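Local coordinates for secreted protein (Streptomyces lividans, PDB 4UNM), which is a galactose oxidase homologue of the radical copper oxidase family, required for glycan deposition at hyphal tips and for morphogenesis, at residues 311-316 with 374-379. Numbering follows the deposited sequence.
Sequences ALFLMQ and EKYMVI
The backbone N-H of Q316 points at the carboxylate of E374, with Q316 N 2.8 Å from E374 OE2, a nearly straight bond (175° at the hydrogen) that arrives from above the carboxylate plane. The other oxygen, E374 OE1, lies 3.1 Å from the donor Y376 OH, two residues on in the same segment, which meets it almost along the C-O axis. A bend at chi2 (-101°) brings the carboxylate round to both donors, and the M315 side chain runs across that of E374 at about a right angle, with M315 CB 3.5 Å from E374 OE2. With an alanine here in place of E374, the Q316 N-H and the Y376 hydroxyl would probably lose this acceptor, and the phenol would be less firmly placed. Further along the strands the contact turns apolar. Y376 directs its edge at the face of F313 in an offset edge-to-face pair, planes 64° apart and centroids 5.4 Å apart. Its CE2 reaches the root of the F313 side chain, 3.5 Å from F313 CB, while F313 CB also sits 3.6 Å from Y376 OH. F321 meets the phenol ring too, and T365 touches F313, so neighbouring strands of both sheets share this buried layer. Strand 312-314 is an edge strand of one four-stranded antiparallel sheet and 375-379 the second of the next: this is face-to-face packing between successive blades of the Kelch-type beta-propeller, characteristic of galactose oxidase relatives.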
ATOM      1  N   ALA A 311       6.390  -3.316   2.116  1.00 13.40           N
ATOM      2  CA  ALA A 311       5.449  -4.149   2.832  1.00 13.64           C
ATOM      3  C   ALA A 311       6.102  -4.753   4.053  1.00 13.18           C
ATOM      4  O   ALA A 311       6.815  -5.726   3.929  1.00 16.53           O
ATOM      5  CB  ALA A 311       4.859  -5.210   1.935  1.00 14.02           C
ATOM      6  N   LEU A 312       5.841  -4.131   5.197  1.00 13.73           N
ATOM      7  CA  LEU A 312       6.443  -4.428   6.497  1.00 14.96           C
ATOM      8  C   LEU A 312       5.397  -4.872   7.535  1.00 14.33           C
ATOM      9  O   LEU A 312       4.520  -4.062   7.921  1.00 15.42           O
ATOM     10  CB  LEU A 312       7.162  -3.197   7.047  1.00 15.62           C
ATOM     11  CG  LEU A 312       8.249  -2.557   6.151  1.00 16.21           C
ATOM     12  CD1 LEU A 312       8.723  -1.218   6.698  1.00 15.80           C
ATOM     13  CD2 LEU A 312       9.400  -3.522   5.969  1.00 16.05           C
ATOM     14  N   PHE A 313       5.563  -6.092   8.056  1.00 14.70           N
ATOM     15  CA  PHE A 313       4.576  -6.736   8.963  1.00 15.27           C
ATOM     16  C   PHE A 313       5.226  -7.139  10.277  1.00 16.74           C
ATOM     17  O   PHE A 313       6.302  -7.727  10.282  1.00 17.42           O
ATOM     18  CB  PHE A 313       4.009  -7.986   8.302  1.00 15.51           C
ATOM     19  CG  PHE A 313       3.143  -7.721   7.134  1.00 16.94           C
ATOM     20  CD1 PHE A 313       3.692  -7.491   5.874  1.00 18.16           C
ATOM     21  CD2 PHE A 313       1.751  -7.731   7.268  1.00 18.52           C
ATOM     22  CE1 PHE A 313       2.870  -7.267   4.783  1.00 17.49           C
ATOM     23  CE2 PHE A 313       0.936  -7.503   6.178  1.00 18.33           C
ATOM     24  CZ  PHE A 313       1.492  -7.258   4.945  1.00 18.47           C
ATOM     25  N   LEU A 314       4.562  -6.886  11.386  1.00 16.12           N
ATOM     26  CA  LEU A 314       5.060  -7.323  12.711  1.00 17.41           C
ATOM     27  C   LEU A 314       4.890  -8.826  12.823  1.00 17.58           C
ATOM     28  O   LEU A 314       3.768  -9.359  12.661  1.00 18.07           O
ATOM     29  CB  LEU A 314       4.285  -6.626  13.839  1.00 17.48           C
ATOM     30  CG  LEU A 314       4.759  -6.945  15.271  1.00 18.14           C
ATOM     31  CD1 LEU A 314       6.226  -6.567  15.492  1.00 19.41           C
ATOM     32  CD2 LEU A 314       3.859  -6.276  16.282  1.00 19.20           C
ATOM     33  N   MET A 315       5.993  -9.510  13.117  1.00 17.96           N
ATOM     34  CA  MET A 315       6.021 -10.969  13.329  1.00 18.96           C
ATOM     35  C   MET A 315       5.851 -11.289  14.805  1.00 19.71           C
ATOM     36  O   MET A 315       5.984 -10.422  15.651  1.00 19.33           O
ATOM     37  CB  MET A 315       7.372 -11.539  12.888  1.00 20.60           C
ATOM     38  CG  MET A 315       7.689 -11.322  11.405  1.00 22.38           C
ATOM     39  SD  MET A 315       9.472 -11.479  11.046  1.00 24.30           S
ATOM     40  CE  MET A 315       9.754 -13.165  11.604  1.00 25.58           C
ATOM     41  N   GLN A 316       5.555 -12.545  15.114  1.00 21.49           N
ATOM     42  CA  GLN A 316       5.225 -12.898  16.522  1.00 23.52           C
ATOM     43  C   GLN A 316       6.430 -12.831  17.448  1.00 24.00           C
ATOM     44  O   GLN A 316       6.279 -12.684  18.656  1.00 24.77           O
ATOM     45  CB  GLN A 316       4.597 -14.297  16.563  1.00 26.16           C
ATOM     46  CG  GLN A 316       3.189 -14.291  16.029  1.00 27.68           C
ATOM     47  CD  GLN A 316       2.622 -15.673  15.798  1.00 30.87           C
ATOM     48  OE1 GLN A 316       2.402 -16.098  14.665  1.00 30.80           O
ATOM     49  NE2 GLN A 316       2.324 -16.348  16.861  1.00 30.97           N
ATOM     50  N   GLU A 374       2.105 -17.488  10.505  1.00 22.10           N
ATOM     51  CA  GLU A 374       3.186 -16.670   9.953  1.00 23.05           C
ATOM     52  C   GLU A 374       3.566 -17.033   8.523  1.00 21.17           C
ATOM     53  O   GLU A 374       4.742 -17.075   8.184  1.00 21.03           O
ATOM     54  CB  GLU A 374       4.400 -16.736  10.871  1.00 26.32           C
ATOM     55  CG  GLU A 374       4.170 -16.061  12.194  1.00 31.83           C
ATOM     56  CD  GLU A 374       4.808 -14.664  12.260  1.00 35.65           C
ATOM     57  OE1 GLU A 374       4.434 -13.688  11.475  1.00 31.11           O
ATOM     58  OE2 GLU A 374       5.695 -14.567  13.123  1.00 32.92           O
ATOM     59  N   LYS A 375       2.569 -17.251   7.671  1.00 22.27           N
ATOM     60  CA  LYS A 375       2.785 -17.442   6.266  1.00 20.81           C
ATOM     61  C   LYS A 375       2.362 -16.211   5.489  1.00 20.85           C
ATOM     62  O   LYS A 375       1.239 -15.737   5.638  1.00 21.09           O
ATOM     63  CB  LYS A 375       2.006 -18.629   5.743  1.00 24.80           C
ATOM     64  CG  LYS A 375       2.486 -19.997   6.196  1.00 27.73           C
ATOM     65  CD  LYS A 375       1.889 -21.005   5.218  1.00 29.39           C
ATOM     66  CE  LYS A 375       1.790 -22.384   5.794  1.00 33.56           C
ATOM     67  NZ  LYS A 375       1.049 -23.230   4.817  1.00 32.68           N
ATOM     68  N   TYR A 376       3.274 -15.711   4.667  1.00 18.83           N
ATOM     69  CA  TYR A 376       3.091 -14.522   3.817  1.00 17.95           C
ATOM     70  C   TYR A 376       3.050 -14.884   2.373  1.00 20.01           C
ATOM     71  O   TYR A 376       3.867 -15.677   1.885  1.00 23.67           O
ATOM     72  CB  TYR A 376       4.244 -13.554   4.077  1.00 17.53           C
ATOM     73  CG  TYR A 376       4.239 -13.014   5.463  1.00 18.25           C
ATOM     74  CD1 TYR A 376       4.787 -13.720   6.525  1.00 17.82           C
ATOM     75  CD2 TYR A 376       3.628 -11.782   5.740  1.00 17.50           C
ATOM     76  CE1 TYR A 376       4.769 -13.194   7.807  1.00 18.84           C
ATOM     77  CE2 TYR A 376       3.607 -11.270   7.022  1.00 18.50           C
ATOM     78  CZ  TYR A 376       4.140 -11.987   8.056  1.00 17.65           C
ATOM     79  OH  TYR A 376       4.130 -11.461   9.334  1.00 21.42           O
ATOM     80  N   MET A 377       2.117 -14.299   1.641  1.00 17.75           N
ATOM     81  CA  MET A 377       2.028 -14.500   0.239  1.00 18.01           C
ATOM     82  C   MET A 377       2.242 -13.195  -0.516  1.00 18.67           C
ATOM     83  O   MET A 377       1.600 -12.187  -0.207  1.00 17.20           O
ATOM     84  CB  MET A 377       0.646 -15.044  -0.112  1.00 20.98           C
ATOM     85  CG  MET A 377       0.442 -15.221  -1.611  1.00 23.61           C
ATOM     86  SD  MET A 377      -1.069 -16.117  -2.063  1.00 31.96           S
ATOM     87  CE  MET A 377      -2.318 -14.978  -1.580  1.00 29.14           C
ATOM     88  N   VAL A 378       3.140 -13.227  -1.503  1.00 17.64           N
ATOM     89  CA  VAL A 378       3.401 -12.109  -2.428  1.00 17.12           C
ATOM     90  C   VAL A 378       2.788 -12.406  -3.770  1.00 17.36           C
ATOM     91  O   VAL A 378       2.967 -13.493  -4.335  1.00 19.03           O
ATOM     92  CB  VAL A 378       4.909 -11.821  -2.536  1.00 17.21           C
ATOM     93  CG1 VAL A 378       5.207 -10.734  -3.571  1.00 17.62           C
ATOM     94  CG2 VAL A 378       5.484 -11.451  -1.179  1.00 18.39           C
ATOM     95  N   ILE A 379       1.980 -11.487  -4.264  1.00 16.53           N
ATOM     96  CA  ILE A 379       1.152 -11.716  -5.428  1.00 18.22           C
ATOM     97  C   ILE A 379       1.450 -10.724  -6.563  1.00 18.17           C
ATOM     98  O   ILE A 379       1.357  -9.496  -6.379  1.00 16.95           O
ATOM     99  CB  ILE A 379      -0.343 -11.567  -5.107  1.00 18.29           C
ATOM    100  CG1 ILE A 379      -0.760 -12.409  -3.924  1.00 20.04           C
ATOM    101  CG2 ILE A 379      -1.203 -11.897  -6.328  1.00 19.73           C
ATOM    102  CD1 ILE A 379      -2.009 -11.860  -3.257  1.00 20.31           C
TER